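Local coordinates for protein discoidin-2 (Dictyostelium discoideum, PDB 2VM9) that binds galactose and N-acetylgalactosamine as a trimeric lectin, and may take part in spore formation and in building the spore coat, at residues 83-88 / 115-120; 52-57 / 143-148. All coordinates share one frame; numbering follows the deposited sequence.

Contact 1 of 2, residues 83-88 / 115-120; sequences DHDQWV and KDRNSI
Arg117 reaches across to residues 83-85, where Asp85 is the centre of an inverse gamma turn, and makes the charged part of this contact with Asp85. Its NE donates to Asp85 OD1 at 2.8 Å, on the anti side of the carboxylate and close to the guanidinium plane, with an N-H...O angle of 153°. NH2 adds a weak second bond to the same oxygen at 3.2 Å, so OD1 takes both donors while the two planes stand 58° apart. The Arg117 chain is extended from CG to NE, which carries the head over the backbone of 83-84. One guanidinium face lies on that peptide, with His84 N 3.4 Å from the plane, over its centre. NH1 bonds to Gly82 O, within the predicted Arg-Gly-Asp cell attachment motif that Asp83 completes.

In the beta-sandwich of this F5/8 type C (discoidin) domain, the contact joins the loop before strand 87-96, and the first residue of that strand, to the loop between strands 102-112 and 121-131.

Trp87 supplies the ring packing. Chi1 of 49° sets CG between the backbone N and the carbonyl carbon; the indole lies with one face against the 115-116 backbone. Asp116 CA makes a CH-pi contact 3.4 Å from the centroid of the six-membered ring, and Lys115 C covers the same face nearer the rim. Asp116 itself is tied back by an Asx motif, its OD1 accepting from Ser119 N at 2.9 Å.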
# COMPACT_ATOMS: atom_id res chain seq x y z
N ASP A 83 11.58 28.86 19.31
CA ASP A 83 12.39 29.28 20.45
C ASP A 83 13.51 30.29 20.11
O ASP A 83 14.25 30.72 21.01
CB ASP A 83 13.00 28.06 21.15
CG ASP A 83 13.89 27.23 20.24
OD1 ASP A 83 13.46 26.85 19.13
OD2 ASP A 83 15.03 26.97 20.65
N HIS A 84 13.64 30.66 18.84
CA HIS A 84 14.62 31.70 18.41
C HIS A 84 14.12 32.37 17.14
O HIS A 84 13.27 31.82 16.46
CB HIS A 84 16.01 31.13 18.20
CG HIS A 84 16.73 30.89 19.48
ND1 HIS A 84 16.98 31.91 20.38
CD2 HIS A 84 17.19 29.75 20.06
CE1 HIS A 84 17.60 31.40 21.44
NE2 HIS A 84 17.72 30.10 21.27
N ASP A 85 14.65 33.56 16.85
CA ASP A 85 14.16 34.37 15.73
C ASP A 85 14.74 33.88 14.41
O ASP A 85 15.59 34.55 13.81
CB ASP A 85 14.53 35.84 15.96
CG ASP A 85 13.74 36.48 17.09
OD1 ASP A 85 12.71 35.93 17.55
OD2 ASP A 85 14.13 37.59 17.47
N GLN A 86 14.29 32.71 13.97
CA GLN A 86 14.74 32.13 12.70
C GLN A 86 13.51 31.63 12.00
O GLN A 86 12.63 31.03 12.64
CB GLN A 86 15.67 30.94 12.95
CG GLN A 86 16.93 31.33 13.69
CD GLN A 86 17.68 30.13 14.25
OE1 GLN A 86 17.26 28.97 14.12
NE2 GLN A 86 18.80 30.43 14.88
N TRP A 87 13.43 31.85 10.69
CA TRP A 87 12.28 31.38 9.92
C TRP A 87 12.60 31.42 8.43
O TRP A 87 13.43 32.22 7.98
CB TRP A 87 10.98 32.18 10.22
CG TRP A 87 11.11 33.69 10.16
CD1 TRP A 87 11.05 34.49 9.04
CD2 TRP A 87 11.27 34.57 11.28
NE1 TRP A 87 11.15 35.83 9.40
CE2 TRP A 87 11.30 35.90 10.77
CE3 TRP A 87 11.39 34.36 12.68
CZ2 TRP A 87 11.48 37.02 11.60
CZ3 TRP A 87 11.52 35.49 13.51
CH2 TRP A 87 11.57 36.80 12.96
N VAL A 88 11.97 30.53 7.67
CA VAL A 88 12.13 30.56 6.22
C VAL A 88 11.16 31.57 5.64
O VAL A 88 9.97 31.50 5.90
CB VAL A 88 11.93 29.14 5.65
CG1 VAL A 88 11.85 29.18 4.11
CG2 VAL A 88 13.07 28.24 6.16
N LYS A 115 7.31 35.23 8.34
CA LYS A 115 7.90 36.51 8.72
C LYS A 115 8.04 36.64 10.24
O LYS A 115 8.31 37.72 10.78
CB LYS A 115 7.05 37.66 8.15
CG LYS A 115 7.12 37.79 6.64
CD LYS A 115 6.36 39.02 6.19
CE LYS A 115 6.37 39.09 4.67
NZ LYS A 115 5.16 39.88 4.19
N ASP A 116 7.87 35.52 10.95
CA ASP A 116 8.01 35.52 12.42
C ASP A 116 8.14 34.08 12.90
O ASP A 116 8.22 33.17 12.07
CB ASP A 116 6.79 36.23 13.08
CG ASP A 116 5.44 35.49 12.86
OD1 ASP A 116 5.42 34.34 12.35
OD2 ASP A 116 4.39 36.06 13.24
N ARG A 117 8.16 33.87 14.22
CA ARG A 117 8.38 32.53 14.77
C ARG A 117 7.19 31.60 14.61
O ARG A 117 7.38 30.42 14.32
CB ARG A 117 8.71 32.62 16.25
CG ARG A 117 10.09 33.21 16.56
CD ARG A 117 10.42 32.85 18.00
NE ARG A 117 11.52 33.64 18.56
CZ ARG A 117 11.90 33.54 19.83
NH1 ARG A 117 11.27 32.69 20.66
NH2 ARG A 117 12.88 34.30 20.31
N ASN A 118 5.98 32.12 14.87
CA ASN A 118 4.84 31.23 15.15
C ASN A 118 3.66 31.30 14.22
O ASN A 118 2.77 30.44 14.30
CB ASN A 118 4.34 31.45 16.60
CG ASN A 118 5.37 31.05 17.61
OD1 ASN A 118 5.95 29.98 17.52
ND2 ASN A 118 5.60 31.90 18.59
N SER A 119 3.57 32.34 13.39
CA SER A 119 2.37 32.46 12.57
C SER A 119 2.46 31.46 11.42
O SER A 119 3.51 31.26 10.83
CB SER A 119 2.19 33.87 12.00
OG SER A 119 2.15 34.83 13.05
N ILE A 120 1.34 30.81 11.17
CA ILE A 120 1.29 29.76 10.16
C ILE A 120 0.97 30.35 8.80
O ILE A 120 0.06 31.18 8.66
CB ILE A 120 0.27 28.69 10.57
CG1 ILE A 120 0.76 28.03 11.88
CG2 ILE A 120 0.05 27.66 9.40
CD1 ILE A 120 -0.29 27.14 12.57

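Contact 2 of 2, residues 52-57 / 143-148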
# COMPACT_ATOMS: atom_id res chain seq x y z
N TRP A 52 13.03 22.12 12.63
CA TRP A 52 14.23 21.60 11.97
C TRP A 52 15.11 22.83 11.69
O TRP A 52 14.59 23.88 11.26
CB TRP A 52 13.88 20.96 10.63
CG TRP A 52 15.08 20.81 9.72
CD1 TRP A 52 16.19 20.04 9.95
CD2 TRP A 52 15.28 21.44 8.45
NE1 TRP A 52 17.07 20.14 8.90
CE2 TRP A 52 16.55 21.00 7.96
CE3 TRP A 52 14.53 22.33 7.67
CZ2 TRP A 52 17.07 21.41 6.72
CZ3 TRP A 52 15.06 22.76 6.43
CH2 TRP A 52 16.30 22.29 5.97
N SER A 53 16.42 22.71 11.91
CA SER A 53 17.34 23.79 11.47
C SER A 53 18.48 23.15 10.68
O SER A 53 19.12 22.20 11.18
CB SER A 53 17.91 24.55 12.68
OG SER A 53 16.87 25.15 13.46
N SER A 54 18.77 23.69 9.49
CA SER A 54 19.83 23.12 8.65
C SER A 54 21.21 23.34 9.29
O SER A 54 21.35 24.11 10.24
CB SER A 54 19.80 23.73 7.24
OG SER A 54 20.31 25.05 7.29
N SER A 55 22.22 22.66 8.76
CA SER A 55 23.59 22.99 9.14
C SER A 55 24.20 24.05 8.21
O SER A 55 24.75 25.07 8.66
CB SER A 55 24.48 21.76 9.20
OG SER A 55 25.78 22.16 9.64
N VAL A 56 24.09 23.80 6.92
CA VAL A 56 24.58 24.69 5.86
C VAL A 56 23.50 25.70 5.52
O VAL A 56 22.33 25.36 5.43
CB VAL A 56 24.92 23.84 4.62
CG1 VAL A 56 25.27 24.75 3.41
CG2 VAL A 56 26.08 22.90 4.97
N LEU A 57 23.91 26.96 5.35
CA LEU A 57 22.99 28.00 4.95
C LEU A 57 23.29 28.33 3.50
O LEU A 57 24.33 28.92 3.18
CB LEU A 57 23.15 29.26 5.82
CG LEU A 57 22.75 29.09 7.29
CD1 LEU A 57 23.11 30.39 8.05
CD2 LEU A 57 21.26 28.71 7.47
N ASN A 143 17.80 34.87 9.48
CA ASN A 143 18.79 34.34 10.43
C ASN A 143 19.29 32.91 10.22
O ASN A 143 20.48 32.65 10.29
CB ASN A 143 18.32 34.53 11.89
CG ASN A 143 18.48 35.99 12.33
OD1 ASN A 143 19.37 36.66 11.83
ND2 ASN A 143 17.62 36.47 13.23
N HIS A 144 18.37 31.99 9.97
CA HIS A 144 18.76 30.59 9.74
C HIS A 144 17.64 29.87 9.03
O HIS A 144 16.49 30.25 9.16
CB HIS A 144 19.01 29.89 11.09
CG HIS A 144 19.93 28.71 10.98
ND1 HIS A 144 21.30 28.82 11.14
CD2 HIS A 144 19.69 27.42 10.68
CE1 HIS A 144 21.86 27.64 10.99
NE2 HIS A 144 20.90 26.77 10.69
N ILE A 145 17.98 28.80 8.31
CA ILE A 145 16.98 27.96 7.69
C ILE A 145 16.42 27.07 8.82
O ILE A 145 17.00 26.05 9.17
CB ILE A 145 17.57 27.12 6.56
CG1 ILE A 145 18.06 28.05 5.44
CG2 ILE A 145 16.52 26.10 6.05
CD1 ILE A 145 18.93 27.32 4.38
N SER A 146 15.31 27.52 9.39
CA SER A 146 14.65 26.83 10.49
C SER A 146 13.16 26.89 10.21
O SER A 146 12.61 27.95 9.87
CB SER A 146 14.96 27.51 11.85
OG SER A 146 16.36 27.51 12.13
N LEU A 147 12.48 25.75 10.34
CA LEU A 147 11.05 25.77 10.07
C LEU A 147 10.34 24.64 10.78
O LEU A 147 10.96 23.64 11.21
CB LEU A 147 10.74 25.71 8.56
CG LEU A 147 11.10 24.37 7.88
CD1 LEU A 147 9.97 23.35 7.98
CD2 LEU A 147 11.47 24.57 6.42
N ARG A 148 9.03 24.82 10.91
CA ARG A 148 8.11 23.76 11.26
C ARG A 148 7.06 23.73 10.15
O ARG A 148 6.86 24.73 9.47
CB ARG A 148 7.44 24.02 12.62
CG ARG A 148 8.43 23.90 13.79
CD ARG A 148 7.77 24.39 15.11
NE ARG A 148 7.66 25.85 15.08
CZ ARG A 148 6.99 26.58 15.97
NH1 ARG A 148 6.34 25.98 16.98
NH2 ARG A 148 6.92 27.91 15.83
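Leu57 and His144 cross at about a right angle, and Leu57 CD2 sits over the centre of the imidazole, 3.6 Å from the ring centroid and only 3° off the normal: a clean CH-pi contact. His144 has CG anti to its backbone N (chi1 -156°), and the ring presents its NE2 edge to Ser54. NE2 donates to Ser54 O at 2.7 Å, almost straight at 177°. That oxygen lies in the imidazole plane, while the donor stands above the plane of the carbonyl. The ring is therefore gripped at one edge and covered on one face.

Trp52 and Ile145 run side by side and point the same way, with Ile145 CG2 3.7 Å from Trp52 CZ3. Leu147 crosses Trp52 obliquely and meets the indole at its edge, its CD2 4.0 Å from Trp52 CE3. Val88 and Pro138 also touch Ile145 and Leu147, and the indole NE1 is held by Thr22 O. Trp52 and Leu147 share one face of the sheet; on the other Ser53 and Ser146 meet through their hydroxyls, OG to OG at 2.8 Å. Ser146 OG is also bonded to Gln86 OE1, and Ser53 OG to Ser51 OG.

Under the Trp52, Ser53, Ser146 and Leu147 side chains the backbones pair. Trp52 and Leu147 form an antiparallel hydrogen-bonded pair, Ser53 and Ser146 the next, non-hydrogen-bonded one, and one more backbone bond, Ser54 N to Ile145 O at 3.0 Å, follows just beyond the strand. A short strand, 52-53, is thus added to the start of strand 146-153 in the discoidin-type beta-sandwich.

Overall arrangement
Both contacts belong to the same beta-sandwich domain, at one end of the elongated chain, with centres 11 Å apart. In sequence, residues 52-57 come first, then 83-88 and 115-120, then 143-148, so contact 2 encloses contact 1. Strand 87-96, which starts in contact 1, belongs to one sheet and strands 52-53 and 146-153 to the other, while loop 115-120 passes from the first sheet to the second. Gln86 packs on His144, Val88 meets the Ser146 backbone, and Asn118 OD1 accepts from Arg148 NH2, linking the two sites directly. Asp83 lies near calcium-binding Asn39 and Asp47, while Ser55 bonds to Asp47 of the second subunit, connecting this end of the domain to the trimer.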